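Local coordinates for halogenase PltM (Pseudomonas fluorescens, PDB 6BZN), which halogenates phenolic substrates, working with chloride, bromide or iodide, and is a flavoprotein that binds FAD, at residues Q23-A36 and L47-R59. Residues are numbered along the deposited sequence; the frame is centred on the assembly and turned at random. Where two conformers were deposited one is given.
With CA (calcium ion), chain E.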
ATOM      1  N   GLN A  23       0.362 -13.755  30.961  1.00 38.45           N
ATOM      2  CA  GLN A  23       1.462 -14.552  30.412  1.00 32.13           C
ATOM      3  C   GLN A  23       2.264 -13.865  29.295  1.00 26.43           C
ATOM      4  O   GLN A  23       3.404 -14.243  29.100  1.00 25.25           O
ATOM      5  CB  GLN A  23       1.111 -16.012  30.057  1.00 32.88           C
ATOM      6  CG  GLN A  23      -0.228 -16.388  29.426  1.00 34.87           C
ATOM      7  CD  GLN A  23      -0.360 -17.911  29.372  1.00 38.89           C
ATOM      8  OE1 GLN A  23      -1.449 -18.471  29.544  1.00 42.01           O
ATOM      9  NE2 GLN A  23       0.766 -18.593  29.168  1.00 40.39           N
ATOM     10  N   TYR A  24       1.711 -12.860  28.604  1.00 20.97           N
ATOM     11  CA  TYR A  24       2.473 -12.102  27.595  1.00 18.81           C
ATOM     12  C   TYR A  24       2.403 -10.594  27.836  1.00 17.53           C
ATOM     13  O   TYR A  24       1.561 -10.117  28.593  1.00 17.27           O
ATOM     14  CB  TYR A  24       1.991 -12.435  26.171  1.00 18.78           C
ATOM     15  CG  TYR A  24       2.083 -13.900  25.864  1.00 18.60           C
ATOM     16  CD1 TYR A  24       3.246 -14.453  25.326  1.00 18.18           C
ATOM     17  CD2 TYR A  24       1.021 -14.748  26.165  1.00 19.08           C
ATOM     18  CE1 TYR A  24       3.341 -15.812  25.077  1.00 18.80           C
ATOM     19  CE2 TYR A  24       1.104 -16.106  25.925  1.00 19.38           C
ATOM     20  CZ  TYR A  24       2.254 -16.633  25.373  1.00 19.78           C
ATOM     21  OH  TYR A  24       2.309 -17.988  25.136  1.00 21.06           O
ATOM     22  N   ASP A  25       3.311  -9.852  27.209  1.00 15.89           N
ATOM     23  CA  ASP A  25       3.197  -8.387  27.172  1.00 15.65           C
ATOM     24  C   ASP A  25       2.183  -7.969  26.119  1.00 14.90           C
ATOM     25  O   ASP A  25       1.294  -7.172  26.395  1.00 14.14           O
ATOM     26  CB  ASP A  25       4.544  -7.729  26.887  1.00 16.04           C
ATOM     27  CG  ASP A  25       5.526  -7.918  28.027  1.00 17.02           C
ATOM     28  OD1 ASP A  25       5.295  -7.329  29.098  1.00 17.91           O
ATOM     29  OD2 ASP A  25       6.494  -8.682  27.848  1.00 17.25           O
ATOM     30  N   VAL A  26       2.320  -8.529  24.914  1.00 14.72           N
ATOM     31  CA  VAL A  26       1.484  -8.175  23.773  1.00 14.14           C
ATOM     32  C   VAL A  26       1.002  -9.421  23.018  1.00 13.39           C
ATOM     33  O   VAL A  26       1.779 -10.344  22.762  1.00 13.28           O
ATOM     34  CB  VAL A  26       2.237  -7.249  22.788  1.00 14.33           C
ATOM     35  CG1 VAL A  26       1.320  -6.776  21.666  1.00 14.67           C
ATOM     36  CG2 VAL A  26       2.826  -6.053  23.515  1.00 14.94           C
ATOM     37  N   ILE A  27      -0.281  -9.429  22.674  1.00 13.09           N
ATOM     38  CA  ILE A  27      -0.846 -10.374  21.721  1.00 12.74           C
ATOM     39  C   ILE A  27      -1.046  -9.637  20.400  1.00 12.51           C
ATOM     40  O   ILE A  27      -1.525  -8.486  20.371  1.00 12.33           O
ATOM     41  CB  ILE A  27      -2.158 -10.993  22.240  1.00 13.19           C
ATOM     42  CG1 ILE A  27      -1.837 -11.969  23.373  1.00 13.49           C
ATOM     43  CG2 ILE A  27      -2.898 -11.743  21.140  1.00 13.45           C
ATOM     44  CD1 ILE A  27      -3.012 -12.308  24.265  1.00 14.13           C
ATOM     45  N   ILE A  28      -0.655 -10.291  19.311  1.00 11.73           N
ATOM     46  CA  ILE A  28      -0.799  -9.752  17.964  1.00 11.52           C
ATOM     47  C   ILE A  28      -1.686 -10.708  17.175  1.00 12.04           C
ATOM     48  O   ILE A  28      -1.373 -11.888  17.085  1.00 11.87           O
ATOM     49  CB  ILE A  28       0.559  -9.614  17.258  1.00 11.72           C
ATOM     50  CG1 ILE A  28       1.449  -8.627  18.020  1.00 12.03           C
ATOM     51  CG2 ILE A  28       0.384  -9.095  15.830  1.00 11.59           C
ATOM     52  CD1 ILE A  28       2.878  -8.589  17.542  1.00 12.65           C
ATOM     53  N   ILE A  29      -2.791 -10.204  16.634  1.00 12.79           N
ATOM     54  CA  ILE A  29      -3.659 -10.989  15.764  1.00 13.67           C
ATOM     55  C   ILE A  29      -3.194 -10.778  14.321  1.00 13.99           C
ATOM     56  O   ILE A  29      -3.181  -9.648  13.838  1.00 14.16           O
ATOM     57  CB  ILE A  29      -5.141 -10.593  15.888  1.00 15.30           C
ATOM     58  CG1 ILE A  29      -5.617 -10.655  17.349  1.00 16.32           C
ATOM     59  CG2 ILE A  29      -6.014 -11.539  15.067  1.00 15.40           C
ATOM     60  CD1 ILE A  29      -6.840  -9.798  17.575  1.00 17.76           C
ATOM     61  N   GLY A  30      -2.830 -11.869  13.642  1.00 13.87           N
ATOM     62  CA  GLY A  30      -2.369 -11.846  12.251  1.00 14.29           C
ATOM     63  C   GLY A  30      -0.869 -12.084  12.140  1.00 14.53           C
ATOM     64  O   GLY A  30      -0.071 -11.407  12.792  1.00 14.59           O
ATOM     65  N   SER A  31      -0.471 -13.047  11.315  1.00 14.64           N
ATOM     66  CA  SER A  31       0.926 -13.415  11.186  1.00 14.63           C
ATOM     67  C   SER A  31       1.450 -13.075   9.790  1.00 15.18           C
ATOM     68  O   SER A  31       2.471 -13.636   9.379  1.00 15.81           O
ATOM     69  CB  SER A  31       1.103 -14.911  11.462  1.00 15.45           C
ATOM     70  OG  SER A  31       0.454 -15.694  10.460  1.00 16.61           O
ATOM     71  N   GLY A  32       0.759 -12.179   9.074  1.00 14.60           N
ATOM     72  CA  GLY A  32       1.227 -11.630   7.808  1.00 14.26           C
ATOM     73  C   GLY A  32       2.336 -10.622   8.074  1.00 14.49           C
ATOM     74  O   GLY A  32       2.768 -10.442   9.212  1.00 13.85           O
ATOM     75  N   ILE A  33       2.798  -9.938   7.039  1.00 13.69           N
ATOM     76  CA  ILE A  33       3.962  -9.077   7.205  1.00 13.71           C
ATOM     77  C   ILE A  33       3.789  -8.034   8.314  1.00 13.26           C
ATOM     78  O   ILE A  33       4.732  -7.767   9.047  1.00 13.11           O
ATOM     79  CB  ILE A  33       4.376  -8.393   5.885  1.00 13.99           C
ATOM     80  CG1 ILE A  33       5.763  -7.752   6.032  1.00 14.10           C
ATOM     81  CG2 ILE A  33       3.331  -7.385   5.422  1.00 14.37           C
ATOM     82  CD1 ILE A  33       6.389  -7.405   4.690  1.00 13.95           C
ATOM     83  N   ALA A  34       2.598  -7.451   8.435  1.00 12.48           N
ATOM     84  CA  ALA A  34       2.340  -6.465   9.490  1.00 12.46           C
ATOM     85  C   ALA A  34       2.510  -7.064  10.879  1.00 11.92           C
ATOM     86  O   ALA A  34       3.243  -6.524  11.705  1.00 11.84           O
ATOM     87  CB  ALA A  34       0.952  -5.882   9.346  1.00 12.47           C
ATOM     88  N   GLY A  35       1.840  -8.183  11.130  1.00 11.82           N
ATOM     89  CA  GLY A  35       1.903  -8.826  12.455  1.00 11.66           C
ATOM     90  C   GLY A  35       3.296  -9.339  12.778  1.00 11.69           C
ATOM     91  O   GLY A  35       3.786  -9.194  13.905  1.00 12.13           O
ATOM     92  N   ALA A  36       3.942  -9.916  11.774  1.00 11.65           N
ATOM     93  CA  ALA A  36       5.277 -10.462  11.931  1.00 11.58           C
ATOM     94  C   ALA A  36       6.319  -9.387  12.245  1.00 11.76           C
ATOM     95  O   ALA A  36       7.146  -9.570  13.130  1.00 11.02           O
ATOM     96  CB  ALA A  36       5.688 -11.217  10.688  1.00 11.83           C
ATOM     97  N   LEU A  47      10.081  -7.559  24.934  1.00 16.85           N
ATOM     98  CA  LEU A  47       8.713  -7.966  25.267  1.00 16.84           C
ATOM     99  C   LEU A  47       8.452  -9.433  24.916  1.00 16.46           C
ATOM    100  O   LEU A  47       9.034  -9.959  23.973  1.00 16.50           O
ATOM    101  CB  LEU A  47       7.675  -7.088  24.554  1.00 17.08           C
ATOM    102  CG  LEU A  47       7.749  -5.575  24.761  1.00 17.48           C
ATOM    103  CD1 LEU A  47       6.484  -4.892  24.260  1.00 17.40           C
ATOM    104  CD2 LEU A  47       7.994  -5.220  26.216  1.00 18.21           C
ATOM    105  N   ASN A  48       7.585 -10.075  25.697  0.50 15.89           N
ATOM    106  CA  ASN A  48       7.097 -11.425  25.438  0.50 16.02           C
ATOM    107  C   ASN A  48       5.860 -11.269  24.552  0.50 15.48           C
ATOM    108  O   ASN A  48       4.859 -10.702  24.982  0.50 15.52           O
ATOM    109  CB  ASN A  48       6.741 -12.110  26.767  0.50 16.45           C
ATOM    110  CG  ASN A  48       6.580 -13.622  26.644  0.50 17.12           C
ATOM    111  OD1 ASN A  48       6.941 -14.230  25.632  0.50 18.10           O
ATOM    112  ND2 ASN A  48       6.047 -14.240  27.698  0.50 17.53           N
ATOM    113  N   VAL A  49       5.942 -11.757  23.315  1.00 15.29           N
ATOM    114  CA  VAL A  49       4.911 -11.519  22.304  1.00 15.58           C
ATOM    115  C   VAL A  49       4.315 -12.838  21.863  1.00 14.65           C
ATOM    116  O   VAL A  49       5.052 -13.813  21.709  1.00 14.49           O
ATOM    117  CB  VAL A  49       5.545 -10.801  21.102  1.00 16.40           C
ATOM    118  CG1 VAL A  49       4.553 -10.660  19.974  1.00 17.22           C
ATOM    119  CG2 VAL A  49       6.063  -9.434  21.543  1.00 17.32           C
ATOM    120  N   LEU A  50       2.999 -12.852  21.657  1.00 13.87           N
ATOM    121  CA  LEU A  50       2.286 -13.993  21.106  1.00 14.57           C
ATOM    122  C   LEU A  50       1.541 -13.543  19.861  1.00 14.67           C
ATOM    123  O   LEU A  50       0.691 -12.633  19.929  1.00 13.48           O
ATOM    124  CB  LEU A  50       1.279 -14.556  22.102  1.00 15.19           C
ATOM    125  CG  LEU A  50       0.442 -15.741  21.591  1.00 16.00           C
ATOM    126  CD1 LEU A  50       1.339 -16.907  21.170  1.00 16.68           C
ATOM    127  CD2 LEU A  50      -0.556 -16.169  22.657  1.00 16.37           C
ATOM    128  N   ILE A  51       1.867 -14.178  18.737  1.00 13.96           N
ATOM    129  CA  ILE A  51       1.189 -13.939  17.482  1.00 14.13           C
ATOM    130  C   ILE A  51       0.179 -15.057  17.243  1.00 14.18           C
ATOM    131  O   ILE A  51       0.550 -16.234  17.247  1.00 14.81           O
ATOM    132  CB  ILE A  51       2.194 -13.877  16.314  1.00 14.11           C
ATOM    133  CG1 ILE A  51       3.209 -12.765  16.559  1.00 14.38           C
ATOM    134  CG2 ILE A  51       1.480 -13.668  14.988  1.00 14.15           C
ATOM    135  CD1 ILE A  51       4.356 -12.760  15.573  1.00 14.82           C
ATOM    136  N   LEU A  52      -1.074 -14.682  17.014  1.00 14.03           N
ATOM    137  CA  LEU A  52      -2.175 -15.629  16.771  1.00 14.81           C
ATOM    138  C   LEU A  52      -2.694 -15.457  15.372  1.00 15.25           C
ATOM    139  O   LEU A  52      -2.901 -14.335  14.956  1.00 15.72           O
ATOM    140  CB  LEU A  52      -3.326 -15.334  17.724  1.00 14.91           C
ATOM    141  CG  LEU A  52      -3.018 -15.471  19.207  1.00 15.35           C
ATOM    142  CD1 LEU A  52      -4.235 -15.052  20.023  1.00 15.24           C
ATOM    143  CD2 LEU A  52      -2.573 -16.891  19.556  1.00 15.48           C
ATOM    144  N   ASP A  53      -2.918 -16.550  14.643  1.00 15.76           N
ATOM    145  CA  ASP A  53      -3.526 -16.460  13.313  1.00 17.65           C
ATOM    146  C   ASP A  53      -4.443 -17.648  13.074  1.00 17.27           C
ATOM    147  O   ASP A  53      -4.064 -18.787  13.376  1.00 16.85           O
ATOM    148  CB  ASP A  53      -2.445 -16.435  12.223  1.00 19.16           C
ATOM    149  CG  ASP A  53      -2.942 -15.819  10.900  1.00 22.05           C
ATOM    150  OD1 ASP A  53      -4.160 -15.902  10.591  1.00 23.45           O
ATOM    151  OD2 ASP A  53      -2.103 -15.238  10.169  1.00 24.45           O
ATOM    152  N   SER A  54      -5.617 -17.384  12.508  1.00 17.96           N
ATOM    153  CA  SER A  54      -6.545 -18.457  12.131  1.00 19.69           C
ATOM    154  C   SER A  54      -6.071 -19.170  10.871  1.00 20.89           C
ATOM    155  O   SER A  54      -6.421 -20.328  10.635  1.00 21.61           O
ATOM    156  CB  SER A  54      -7.972 -17.937  11.945  1.00 20.14           C
ATOM    157  OG  SER A  54      -8.016 -16.953  10.931  1.00 20.84           O
ATOM    158  N   ALA A  55      -5.279 -18.476  10.058  1.00 20.96           N
ATOM    159  CA  ALA A  55      -4.723 -19.063   8.846  1.00 21.20           C
ATOM    160  C   ALA A  55      -3.380 -19.719   9.166  1.00 20.55           C
ATOM    161  O   ALA A  55      -2.931 -19.725  10.320  1.00 19.22           O
ATOM    162  CB  ALA A  55      -4.554 -17.982   7.791  1.00 21.93           C
ATOM    163  N   GLN A  56      -2.748 -20.275   8.137  1.00 20.14           N
ATOM    164  CA  GLN A  56      -1.391 -20.772   8.263  1.00 20.26           C
ATOM    165  C   GLN A  56      -0.540 -20.464   7.040  1.00 18.12           C
ATOM    166  O   GLN A  56      -1.056 -20.256   5.955  1.00 18.74           O
ATOM    167  CB  GLN A  56      -1.377 -22.266   8.585  1.00 23.10           C
ATOM    168  CG  GLN A  56      -2.125 -23.184   7.643  1.00 26.82           C
ATOM    169  CD  GLN A  56      -2.413 -24.535   8.297  1.00 29.87           C
ATOM    170  OE1 GLN A  56      -1.615 -25.033   9.106  1.00 30.27           O
ATOM    171  NE2 GLN A  56      -3.565 -25.118   7.976  1.00 31.50           N
ATOM    172  N   HIS A  57       0.770 -20.407   7.244  1.00 15.52           N
ATOM    173  CA  HIS A  57       1.715 -20.216   6.149  1.00 14.83           C
ATOM    174  C   HIS A  57       2.004 -21.589   5.537  1.00 14.54           C
ATOM    175  O   HIS A  57       1.975 -22.587   6.255  1.00 14.19           O
ATOM    176  CB  HIS A  57       3.010 -19.575   6.642  1.00 14.47           C
ATOM    177  CG  HIS A  57       2.840 -18.164   7.093  1.00 15.21           C
ATOM    178  ND1 HIS A  57       2.988 -17.092   6.240  1.00 16.15           N
ATOM    179  CD2 HIS A  57       2.490 -17.645   8.291  1.00 15.36           C
ATOM    180  CE1 HIS A  57       2.767 -15.971   6.905  1.00 16.07           C
ATOM    181  NE2 HIS A  57       2.455 -16.282   8.148  1.00 15.88           N
ATOM    182  N   PRO A  58       2.271 -21.667   4.236  1.00 13.64           N
ATOM    183  CA  PRO A  58       2.264 -20.549   3.311  1.00 13.83           C
ATOM    184  C   PRO A  58       0.844 -20.166   2.891  1.00 14.22           C
ATOM    185  O   PRO A  58      -0.042 -21.012   2.835  1.00 13.78           O
ATOM    186  CB  PRO A  58       3.016 -21.114   2.106  1.00 13.96           C
ATOM    187  CG  PRO A  58       2.589 -22.534   2.090  1.00 13.63           C
ATOM    188  CD  PRO A  58       2.578 -22.934   3.546  1.00 14.01           C
ATOM    189  N   ARG A  59       0.630 -18.895   2.587  1.00 15.28           N
ATOM    190  CA  ARG A  59      -0.642 -18.502   1.987  1.00 16.14           C
ATOM    191  C   ARG A  59      -0.507 -17.299   1.076  1.00 15.20           C
ATOM    192  O   ARG A  59       0.364 -16.467   1.244  1.00 14.70           O
ATOM    193  CB  ARG A  59      -1.711 -18.254   3.066  1.00 17.82           C
ATOM    194  CG  ARG A  59      -1.657 -16.915   3.773  1.00 19.81           C
ATOM    195  CD  ARG A  59      -0.418 -16.699   4.631  1.00 22.64           C
ATOM    196  NE  ARG A  59      -0.677 -15.575   5.542  1.00 25.24           N
ATOM    197  CZ  ARG A  59      -1.131 -15.666   6.806  1.00 28.55           C
ATOM    198  NH1 ARG A  59      -1.335 -16.842   7.405  1.00 28.45           N
ATOM    199  NH2 ARG A  59      -1.352 -14.550   7.508  1.00 28.33           N
TER
HETATM  200 CA    CA E 601       7.200  -8.795  30.054  1.00 19.83          CA
HETATM  201  O   HOH W   1       5.195  -9.957  30.405  1.00 24.98           O
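Ser31 and Asp53 meet through a single carboxylate oxygen. Asp53 OD2 takes the Ser31 hydroxyl on its anti side, OG to OD2 2.6 Å, and the Ser31 backbone N from above the carboxylate plane. Both terminal nitrogens of Arg59 converge on the same oxygen, NH2 from the syn side at 2.8 Å and NH1 more loosely, so four donors grip OD2 and would probably stabilise its negative charge. With OG lying between its backbone N and carbonyl carbon (chi1 66°), Ser31 can also accept from His57 NE2, which bonds more closely to Ser31 O, 2.9 Å away and near the imidazole plane. The face of the Arg59 guanidinium lies against His57 NE2, while Gln160 completes the cluster through Ser31 OG and the His57 backbone.

These groups gather at the C-terminal ends of the two parallel strands, 26-29 and 49-52, of a beta-alpha-beta unit of Rossmann type; Gly30 and Gly32, in the turn leading into helix 33-44, and Gly35, in its first turn, fit the GxGxxG pattern. Asp53 and Arg59 bind FAD in this enzyme, as do Ile33 and Ala34 on the helix.

Between the strands, Ile28 CD1 packs on Val49 CG1 at 3.6 Å, and on the other sheet face Ile27 CG2 meets Leu52 CD1. There too, Leu50 CB sits over the centre of the Tyr24 ring, 3.7 Å from its centroid, its CD2 reaching CE2; Glu157 and Arg159 hold the phenol oxygen. At the strands' opposite end Asp25 OD2 receives the Asn48 backbone N on its anti lone pair, nearly straight at 173°, while both carboxylate oxygens bind calcium, OD2 at 2.3 Å.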